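Local coordinates for protein SAP-like pentraxin (Limulus polyphemus, PDB 3FLP) that binds two calcium ions in each subunit and probably acts as a calcium-dependent, sugar-binding lectin within doubly stacked heptameric rings, at residues Tyr49-Asn60 with Gly138-Ile149; Val105-Tyr116 with Glu171-Ser179. One frame throughout, in Å; residues are numbered along the deposited sequence.

How the interactions relate
Interaction 1 and interaction 2 belong to different sheets of the same pentraxin fold, with centres about 21 Å apart and nearest atoms about 9 Å apart. Interaction 1 (49-60 with 138-149) pairs two neighbouring strands deep in the seven-stranded sheet and then turns polar, ending in carboxylates and calcium ions at the turn after strand 48-55 and in the loop after strand 139-142. Interaction 2 (105-116 with 171-179) joins strands of the other sheet to the single helix, and it is mostly apolar, smaller and without metal, with a single hydrogen bond between two hydroxyls. Buried residues prevail in both, yet only interaction 2 has another subunit within reach.

Interaction 1. Residues Tyr49-Asn60 with Gly138-Ile149; sequences YIFSCATSNQDN and GTVVIGQEQDKI. With CA (calcium ion), chain O; CA (calcium ion), chain P.
Asp59 OD2 and Asn60 OD1 of one segment meet Glu145, Gln146 and Asp147 of the other at a calcium ion. Asp59 OD2 lies 2.4 Å from this ion; Asn60 OD1, both Glu145 oxygens, the Gln146 carbonyl, Asp147 OD1 and a water fill the other places. Glu145 OE1 and Asp147 OD1 bridge to a second calcium ion, completed by Asp147 OD2, two waters, Glu154 and Glu157. Five negatively charged side chains thus gather where two ions can offset them. This double site, built from loops beside the sheet of a jelly-roll lectin fold, is the hallmark of pentraxins and, as in its relatives, probably where ligands bind.

One shell out, Glu145 CG, carried there by chi1 (-154°), lies over a face of the Tyr49 ring, 4.0 Å from its centroid; the bend at chi2 (-76°) then turns the carboxylate to the ions. Ser52 OG donates to a water, which donates to Glu145 OE2 and to the Asp59 carbonyl; the same OG accepts from Gln146 N at 3.2 Å and Gln146 NE2 at 3.1 Å. That amide gives a second, nearly straight bond (175°) to Thr139 O, which Ala54 N approaches from the opposite face, while Gln146 OE1 accepts from Gly150. Beneath lie the antiparallel strands 49-55 and 139-142. On the face bearing Phe51 and Cys53, Val140 CG1 sits over the Phe51 ring, 3.6 Å from CE2.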
loop_
_atom_site.group_PDB
_atom_site.type_symbol
_atom_site.label_atom_id
_atom_site.label_comp_id
_atom_site.label_asym_id
_atom_site.label_seq_id
_atom_site.Cartn_x
_atom_site.Cartn_y
_atom_site.Cartn_z
ATOM N N TYR A 49 11.716 41.048 31.069
ATOM C CA TYR A 49 12.756 40.069 30.755
ATOM C C TYR A 49 12.145 38.681 30.696
ATOM O O TYR A 49 11.480 38.241 31.636
ATOM C CB TYR A 49 13.878 40.126 31.796
ATOM C CG TYR A 49 14.634 41.423 31.714
ATOM C CD1 TYR A 49 14.098 42.596 32.240
ATOM C CD2 TYR A 49 15.838 41.501 31.011
ATOM C CE1 TYR A 49 14.736 43.821 32.065
ATOM C CE2 TYR A 49 16.486 42.719 30.826
ATOM C CZ TYR A 49 15.928 43.874 31.355
ATOM O OH TYR A 49 16.554 45.079 31.160
ATOM N N ILE A 50 12.379 37.995 29.582
ATOM C CA ILE A 50 11.819 36.668 29.358
ATOM C C ILE A 50 12.722 35.525 29.803
ATOM O O ILE A 50 12.344 34.719 30.652
ATOM C CB ILE A 50 11.477 36.491 27.859
ATOM C CG1 ILE A 50 10.492 37.584 27.438
ATOM C CG2 ILE A 50 10.879 35.112 27.606
ATOM C CD1 ILE A 50 10.229 37.636 25.954
ATOM N N PHE A 51 13.909 35.458 29.213
ATOM C CA PHE A 51 14.888 34.415 29.510
ATOM C C PHE A 51 16.060 35.021 30.288
ATOM O O PHE A 51 16.763 35.895 29.790
ATOM C CB PHE A 51 15.353 33.796 28.181
ATOM C CG PHE A 51 16.308 32.642 28.321
ATOM C CD1 PHE A 51 17.668 32.861 28.537
ATOM C CD2 PHE A 51 15.858 31.333 28.176
ATOM C CE1 PHE A 51 18.561 31.795 28.602
ATOM C CE2 PHE A 51 16.747 30.256 28.238
ATOM C CZ PHE A 51 18.098 30.487 28.450
ATOM N N SER A 52 16.258 34.546 31.511
ATOM C CA SER A 52 17.325 35.038 32.383
ATOM C C SER A 52 18.255 33.910 32.827
ATOM O O SER A 52 17.808 32.925 33.413
ATOM C CB SER A 52 16.700 35.715 33.615
ATOM O OG SER A 52 17.651 35.943 34.643
ATOM N N CYS A 53 19.547 34.063 32.544
ATOM C CA CYS A 53 20.544 33.067 32.919
ATOM C C CYS A 53 21.576 33.683 33.862
ATOM O O CYS A 53 22.174 34.713 33.555
ATOM C CB CYS A 53 21.252 32.523 31.680
ATOM S SG CYS A 53 22.490 31.269 32.074
ATOM N N ALA A 54 21.794 33.042 35.006
ATOM C CA ALA A 54 22.733 33.561 35.984
ATOM C C ALA A 54 23.660 32.514 36.592
ATOM O O ALA A 54 23.261 31.372 36.810
ATOM C CB ALA A 54 21.963 34.254 37.097
ATOM N N THR A 55 24.902 32.923 36.855
ATOM C CA THR A 55 25.893 32.063 37.498
ATOM C C THR A 55 26.227 32.717 38.841
ATOM O O THR A 55 25.846 33.861 39.088
ATOM C CB THR A 55 27.190 31.924 36.664
ATOM O OG1 THR A 55 27.705 33.223 36.336
ATOM C CG2 THR A 55 26.919 31.135 35.392
ATOM N N SER A 56 26.935 32.001 39.708
ATOM C CA SER A 56 27.275 32.539 41.030
ATOM C C SER A 56 27.979 33.901 40.993
ATOM O O SER A 56 27.690 34.779 41.807
ATOM C CB SER A 56 28.143 31.540 41.803
ATOM O OG SER A 56 29.333 31.249 41.089
ATOM N N ASN A 57 28.879 34.074 40.035
ATOM C CA ASN A 57 29.649 35.307 39.888
ATOM C C ASN A 57 29.039 36.339 38.936
ATOM O O ASN A 57 29.534 37.464 38.840
ATOM C CB ASN A 57 31.034 34.958 39.354
ATOM C CG ASN A 57 30.962 34.246 38.000
ATOM O OD1 ASN A 57 30.364 33.168 37.883
ATOM N ND2 ASN A 57 31.557 34.853 36.971
ATOM N N GLN A 58 27.984 35.960 38.219
ATOM C CA GLN A 58 27.379 36.865 37.245
ATOM C C GLN A 58 25.889 36.602 37.071
ATOM O O GLN A 58 25.493 35.688 36.348
ATOM C CB GLN A 58 28.094 36.708 35.894
ATOM C CG GLN A 58 27.541 37.557 34.750
ATOM C CD GLN A 58 27.442 39.027 35.108
ATOM O OE1 GLN A 58 26.437 39.474 35.654
ATOM N NE2 GLN A 58 28.497 39.783 34.815
ATOM N N ASP A 59 25.065 37.411 37.727
ATOM C CA ASP A 59 23.622 37.235 37.639
ATOM C C ASP A 59 23.060 37.607 36.265
ATOM O O ASP A 59 21.926 37.251 35.937
ATOM C CB ASP A 59 22.909 38.046 38.739
ATOM C CG ASP A 59 23.135 39.554 38.624
ATOM O OD1 ASP A 59 24.306 39.993 38.537
ATOM O OD2 ASP A 59 22.132 40.305 38.642
ATOM N N ASN A 60 23.864 38.302 35.465
ATOM C CA ASN A 60 23.439 38.737 34.138
ATOM C C ASN A 60 24.257 38.118 32.998
ATOM O O ASN A 60 24.773 38.828 32.137
ATOM C CB ASN A 60 23.503 40.270 34.069
ATOM C CG ASN A 60 22.476 40.948 34.980
ATOM O OD1 ASN A 60 21.945 40.329 35.910
ATOM N ND2 ASN A 60 22.199 42.226 34.719
ATOM N N GLY A 138 25.030 27.745 34.579
ATOM C CA GLY A 138 24.050 28.817 34.562
ATOM C C GLY A 138 22.639 28.352 34.884
ATOM O O GLY A 138 22.169 27.353 34.342
ATOM N N THR A 139 21.969 29.081 35.774
ATOM C CA THR A 139 20.602 28.776 36.182
ATOM C C THR A 139 19.653 29.611 35.329
ATOM O O THR A 139 19.810 30.829 35.233
ATOM C CB THR A 139 20.357 29.137 37.678
ATOM O OG1 THR A 139 21.146 28.284 38.515
ATOM C CG2 THR A 139 18.896 28.964 38.047
ATOM N N VAL A 140 18.665 28.959 34.720
ATOM C CA VAL A 140 17.703 29.663 33.875
ATOM C C VAL A 140 16.352 29.908 34.546
ATOM O O VAL A 140 15.721 28.983 35.071
ATOM C CB VAL A 140 17.426 28.893 32.553
ATOM C CG1 VAL A 140 16.336 29.605 31.750
ATOM C CG2 VAL A 140 18.697 28.789 31.725
ATOM N N VAL A 141 15.918 31.165 34.523
ATOM C CA VAL A 141 14.622 31.551 35.074
ATOM C C VAL A 141 13.835 32.209 33.948
ATOM O O VAL A 141 14.398 32.973 33.158
ATOM C CB VAL A 141 14.751 32.571 36.234
ATOM C CG1 VAL A 141 13.426 33.274 36.448
ATOM C CG2 VAL A 141 15.154 31.858 37.520
ATOM N N ILE A 142 12.542 31.907 33.866
ATOM C CA ILE A 142 11.686 32.485 32.837
ATOM C C ILE A 142 10.644 33.410 33.466
ATOM O O ILE A 142 9.995 33.048 34.447
ATOM C CB ILE A 142 10.930 31.389 32.044
ATOM C CG1 ILE A 142 11.919 30.387 31.438
ATOM C CG2 ILE A 142 10.093 32.025 30.940
ATOM C CD1 ILE A 142 12.855 30.970 30.412
ATOM N N GLY A 143 10.496 34.606 32.902
ATOM C CA GLY A 143 9.495 35.534 33.404
ATOM C C GLY A 143 9.953 36.558 34.422
ATOM O O GLY A 143 9.222 37.511 34.713
ATOM N N GLN A 144 11.146 36.364 34.978
ATOM C CA GLN A 144 11.694 37.296 35.957
ATOM C C GLN A 144 13.184 37.486 35.666
ATOM O O GLN A 144 13.803 36.655 35.004
ATOM C CB GLN A 144 11.525 36.761 37.393
ATOM C CG GLN A 144 10.093 36.487 37.868
ATOM C CD GLN A 144 9.226 37.745 37.971
ATOM O OE1 GLN A 144 9.727 38.856 38.144
ATOM N NE2 GLN A 144 7.921 37.566 37.885
ATOM N N GLU A 145 13.752 38.581 36.166
ATOM C CA GLU A 145 15.165 38.894 35.979
ATOM C C GLU A 145 15.882 38.552 37.291
ATOM O O GLU A 145 15.527 39.081 38.342
ATOM C CB GLU A 145 15.298 40.392 35.666
ATOM C CG GLU A 145 16.535 40.815 34.865
ATOM C CD GLU A 145 17.811 40.832 35.686
ATOM O OE1 GLU A 145 17.837 41.498 36.745
ATOM O OE2 GLU A 145 18.793 40.183 35.264
ATOM N N GLN A 146 16.872 37.664 37.238
ATOM C CA GLN A 146 17.612 37.267 38.446
ATOM C C GLN A 146 18.713 38.246 38.859
ATOM O O GLN A 146 19.477 38.725 38.019
ATOM C CB GLN A 146 18.287 35.904 38.248
ATOM C CG GLN A 146 17.380 34.742 37.886
ATOM C CD GLN A 146 18.174 33.509 37.462
ATOM O OE1 GLN A 146 18.665 32.750 38.300
ATOM N NE2 GLN A 146 18.318 33.319 36.150
ATOM N N ASP A 147 18.782 38.539 40.157
ATOM C CA ASP A 147 19.834 39.394 40.705
ATOM C C ASP A 147 20.649 38.491 41.623
ATOM O O ASP A 147 21.658 38.894 42.202
ATOM C CB ASP A 147 19.256 40.579 41.478
ATOM C CG ASP A 147 18.758 41.671 40.561
ATOM O OD1 ASP A 147 19.277 41.763 39.427
ATOM O OD2 ASP A 147 17.864 42.445 40.965
ATOM N N LYS A 148 20.178 37.253 41.730
ATOM C CA LYS A 148 20.818 36.203 42.511
ATOM C C LYS A 148 20.294 34.907 41.897
ATOM O O LYS A 148 19.242 34.907 41.246
ATOM C CB LYS A 148 20.434 36.278 43.991
ATOM C CG LYS A 148 18.947 36.148 44.239
ATOM C CD LYS A 148 18.631 35.637 45.645
ATOM C CE LYS A 148 19.144 36.565 46.727
ATOM N NZ LYS A 148 18.663 36.115 48.062
ATOM N N ILE A 149 21.020 33.810 42.079
ATOM C CA ILE A 149 20.580 32.536 41.514
ATOM C C ILE A 149 19.152 32.183 41.941
ATOM O O ILE A 149 18.880 31.971 43.120
ATOM C CB ILE A 149 21.502 31.379 41.940
ATOM C CG1 ILE A 149 22.933 31.656 41.474
ATOM C CG2 ILE A 149 20.977 30.064 41.370
ATOM C CD1 ILE A 149 23.047 31.949 39.988
HETATM CA CA CA O . 20.191 40.896 37.355
HETATM CA CA CA P . 17.136 42.953 38.688
HETATM O O HOH W 1 19.600 37.722 34.638
HETATM O O HOH W 2 23.596 28.795 38.616
HETATM O O HOH W 3 20.300 43.197 36.902
HETATM O O HOH W 4 15.552 41.387 39.484
HETATM O O HOH W 5 18.207 44.663 37.458
#

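Interaction 2. Residues Val105-Tyr116 with Glu171-Ser179; sequences VWSGVDGRMAVY and EALTTHQVS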
loop_
_atom_site.group_PDB
_atom_site.type_symbol
_atom_site.label_atom_id
_atom_site.label_comp_id
_atom_site.label_asym_id
_atom_site.label_seq_id
_atom_site.Cartn_x
_atom_site.Cartn_y
_atom_site.Cartn_z
ATOM N N VAL A 105 19.378 35.158 18.594
ATOM C CA VAL A 105 20.545 34.399 18.163
ATOM C C VAL A 105 21.810 35.120 18.627
ATOM O O VAL A 105 22.028 36.283 18.282
ATOM C CB VAL A 105 20.566 34.272 16.626
ATOM C CG1 VAL A 105 21.887 33.693 16.153
ATOM C CG2 VAL A 105 19.394 33.390 16.171
ATOM N N TRP A 106 22.636 34.433 19.410
ATOM C CA TRP A 106 23.865 35.032 19.915
ATOM C C TRP A 106 25.087 34.161 19.685
ATOM O O TRP A 106 25.061 32.954 19.931
ATOM C CB TRP A 106 23.777 35.309 21.416
ATOM C CG TRP A 106 25.091 35.789 21.979
ATOM C CD1 TRP A 106 25.694 36.994 21.742
ATOM C CD2 TRP A 106 25.985 35.054 22.822
ATOM N NE1 TRP A 106 26.908 37.055 22.385
ATOM C CE2 TRP A 106 27.112 35.878 23.057
ATOM C CE3 TRP A 106 25.945 33.779 23.404
ATOM C CZ2 TRP A 106 28.190 35.471 23.850
ATOM C CZ3 TRP A 106 27.020 33.371 24.194
ATOM C CH2 TRP A 106 28.128 34.219 24.409
ATOM N N SER A 107 26.165 34.791 19.237
ATOM C CA SER A 107 27.410 34.085 18.996
ATOM C C SER A 107 28.556 34.835 19.657
ATOM O O SER A 107 28.880 35.955 19.263
ATOM C CB SER A 107 27.676 33.972 17.494
ATOM O OG SER A 107 28.882 33.269 17.256
ATOM N N GLY A 108 29.161 34.220 20.667
ATOM C CA GLY A 108 30.276 34.851 21.341
ATOM C C GLY A 108 31.542 34.693 20.522
ATOM O O GLY A 108 32.540 35.376 20.769
ATOM N N VAL A 109 31.507 33.794 19.542
ATOM C CA VAL A 109 32.669 33.555 18.697
ATOM C C VAL A 109 33.002 34.811 17.901
ATOM O O VAL A 109 34.161 35.215 17.836
ATOM C CB VAL A 109 32.435 32.378 17.707
ATOM C CG1 VAL A 109 33.683 32.133 16.898
ATOM C CG2 VAL A 109 32.060 31.108 18.470
ATOM N N ASP A 110 31.985 35.431 17.301
ATOM C CA ASP A 110 32.193 36.643 16.517
ATOM C C ASP A 110 31.522 37.864 17.142
ATOM O O ASP A 110 31.667 38.974 16.644
ATOM C CB ASP A 110 31.683 36.437 15.078
ATOM C CG ASP A 110 30.167 36.231 15.001
ATOM O OD1 ASP A 110 29.506 36.078 16.056
ATOM O OD2 ASP A 110 29.639 36.218 13.867
ATOM N N GLY A 111 30.796 37.653 18.237
ATOM C CA GLY A 111 30.121 38.753 18.907
ATOM C C GLY A 111 28.901 39.288 18.170
ATOM O O GLY A 111 28.503 40.438 18.359
ATOM N N ARG A 112 28.295 38.459 17.327
ATOM C CA ARG A 112 27.123 38.882 16.575
ATOM C C ARG A 112 25.809 38.497 17.236
ATOM O O ARG A 112 25.642 37.386 17.740
ATOM C CB ARG A 112 27.148 38.311 15.155
ATOM C CG ARG A 112 25.883 38.618 14.361
ATOM C CD ARG A 112 26.028 38.236 12.903
ATOM N NE ARG A 112 27.085 39.003 12.253
ATOM C CZ ARG A 112 27.406 38.897 10.969
ATOM N NH1 ARG A 112 26.749 38.052 10.181
ATOM N NH2 ARG A 112 28.385 39.640 10.472
ATOM N N MET A 113 24.877 39.442 17.223
ATOM C CA MET A 113 23.546 39.248 17.784
ATOM C C MET A 113 22.544 39.429 16.652
ATOM O O MET A 113 22.697 40.313 15.817
ATOM C CB MET A 113 23.262 40.285 18.879
ATOM C CG MET A 113 21.777 40.485 19.188
ATOM S SD MET A 113 21.460 41.988 20.146
ATOM C CE MET A 113 19.648 41.988 20.237
ATOM N N ALA A 114 21.525 38.581 16.622
ATOM C CA ALA A 114 20.494 38.669 15.594
ATOM C C ALA A 114 19.166 38.254 16.209
ATOM O O ALA A 114 19.112 37.316 17.009
ATOM C CB ALA A 114 20.836 37.755 14.409
ATOM N N VAL A 115 18.100 38.967 15.861
ATOM C CA VAL A 115 16.785 38.629 16.391
ATOM C C VAL A 115 15.805 38.424 15.249
ATOM O O VAL A 115 15.970 38.983 14.158
ATOM C CB VAL A 115 16.244 39.720 17.352
ATOM C CG1 VAL A 115 17.211 39.907 18.507
ATOM C CG2 VAL A 115 16.028 41.029 16.605
ATOM N N TYR A 116 14.788 37.611 15.510
ATOM C CA TYR A 116 13.787 37.291 14.515
ATOM C C TYR A 116 12.373 37.365 15.072
ATOM O O TYR A 116 12.122 36.984 16.216
ATOM C CB TYR A 116 14.039 35.885 13.981
ATOM C CG TYR A 116 15.405 35.699 13.358
ATOM C CD1 TYR A 116 16.552 35.574 14.148
ATOM C CD2 TYR A 116 15.553 35.676 11.976
ATOM C CE1 TYR A 116 17.807 35.432 13.563
ATOM C CE2 TYR A 116 16.788 35.536 11.389
ATOM C CZ TYR A 116 17.913 35.415 12.182
ATOM O OH TYR A 116 19.133 35.289 11.569
ATOM N N GLU A 171 24.100 26.738 19.788
ATOM C CA GLU A 171 24.677 27.091 18.498
ATOM C C GLU A 171 23.981 28.355 18.022
ATOM O O GLU A 171 22.934 28.719 18.553
ATOM C CB GLU A 171 24.464 25.969 17.470
ATOM C CG GLU A 171 25.252 24.690 17.776
ATOM C CD GLU A 171 25.587 23.890 16.526
ATOM O OE1 GLU A 171 25.960 24.513 15.511
ATOM O OE2 GLU A 171 25.496 22.643 16.560
ATOM N N ALA A 172 24.570 29.033 17.042
ATOM C CA ALA A 172 23.979 30.251 16.495
ATOM C C ALA A 172 23.277 29.897 15.188
ATOM O O ALA A 172 23.892 29.906 14.122
ATOM C CB ALA A 172 25.056 31.296 16.240
ATOM N N LEU A 173 21.988 29.578 15.288
ATOM C CA LEU A 173 21.179 29.205 14.138
ATOM C C LEU A 173 21.197 30.247 13.017
ATOM O O LEU A 173 21.271 31.450 13.271
ATOM C CB LEU A 173 19.740 28.936 14.598
ATOM C CG LEU A 173 19.388 27.488 14.984
ATOM C CD1 LEU A 173 20.369 26.940 15.983
ATOM C CD2 LEU A 173 17.967 27.435 15.541
ATOM N N THR A 174 21.147 29.772 11.775
ATOM C CA THR A 174 21.140 30.663 10.622
ATOM C C THR A 174 19.745 31.249 10.408
ATOM O O THR A 174 18.759 30.794 10.991
ATOM C CB THR A 174 21.525 29.931 9.319
ATOM O OG1 THR A 174 20.520 28.948 9.024
ATOM C CG2 THR A 174 22.910 29.250 9.448
ATOM N N THR A 175 19.677 32.260 9.557
ATOM C CA THR A 175 18.424 32.910 9.230
ATOM C C THR A 175 17.431 31.885 8.688
ATOM O O THR A 175 16.263 31.874 9.085
ATOM C CB THR A 175 18.667 34.025 8.190
ATOM O OG1 THR A 175 19.332 35.115 8.839
ATOM C CG2 THR A 175 17.362 34.505 7.574
ATOM N N HIS A 176 17.900 31.014 7.795
ATOM C CA HIS A 176 17.031 29.992 7.218
ATOM C C HIS A 176 16.515 29.021 8.276
ATOM O O HIS A 176 15.340 28.650 8.269
ATOM C CB HIS A 176 17.760 29.197 6.129
ATOM C CG HIS A 176 17.013 27.975 5.684
ATOM N ND1 HIS A 176 15.792 28.040 5.044
ATOM C CD2 HIS A 176 17.288 26.658 5.836
ATOM C CE1 HIS A 176 15.346 26.816 4.824
ATOM N NE2 HIS A 176 16.234 25.959 5.295
ATOM N N GLN A 177 17.396 28.599 9.176
ATOM C CA GLN A 177 17.003 27.669 10.225
ATOM C C GLN A 177 15.950 28.260 11.171
ATOM O O GLN A 177 15.037 27.558 11.597
ATOM C CB GLN A 177 18.237 27.211 11.006
ATOM C CG GLN A 177 19.207 26.396 10.156
ATOM C CD GLN A 177 20.416 25.926 10.946
ATOM O OE1 GLN A 177 21.043 26.708 11.669
ATOM N NE2 GLN A 177 20.755 24.653 10.807
ATOM N N VAL A 178 16.067 29.543 11.491
ATOM C CA VAL A 178 15.089 30.166 12.377
ATOM C C VAL A 178 13.703 30.152 11.726
ATOM O O VAL A 178 12.696 29.974 12.408
ATOM C CB VAL A 178 15.478 31.618 12.728
ATOM C CG1 VAL A 178 14.387 32.265 13.561
ATOM C CG2 VAL A 178 16.776 31.625 13.520
ATOM N N SER A 179 13.646 30.313 10.406
ATOM C CA SER A 179 12.356 30.301 9.728
ATOM C C SER A 179 11.732 28.909 9.815
ATOM O O SER A 179 10.509 28.784 9.882
ATOM C CB SER A 179 12.491 30.732 8.259
ATOM O OG SER A 179 13.046 29.711 7.456
#
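Tyr116 reaches from its strand to Val178 and Thr175, one helical turn apart. Its CB starts 3.7 Å from Val178 CG1, and the same methyl comes closest at the root of the ring, 3.6 Å from Tyr116 CG. Farther along, Val178 CG2 stands over one face, 4.0 Å from the ring centroid and 13° off its normal, a CH-pi contact. On the far rim CE2 and CZ run past Thr175 CA and OG1. At the tip, Tyr116 OH shares a 2.7 Å hydrogen bond with Thr175 OG1, which lies near the ring plane, at its edge. With CG set anti to its carbonyl carbon (chi1 -59°), the ring projects across the helix start, where Thr174 and Gln177 form a capping box.

The neighbouring strand adds apolar packing. Val105 CG2 touches Val178 CG2 at 4.1 Å, while Val105 CG1 meets Ala172 CB at 4.0 Å. Ala172 CB also rests against Ser107 CB, 3.9 Å away.

Helix 175-182 and the loop leading into it therefore lie against strands 100-107 and 112-117, with Pro121 of strand 120-125 touching both Tyr116 and Thr175, and Glu171 salt-bridged to Lys41 of a neighbouring subunit.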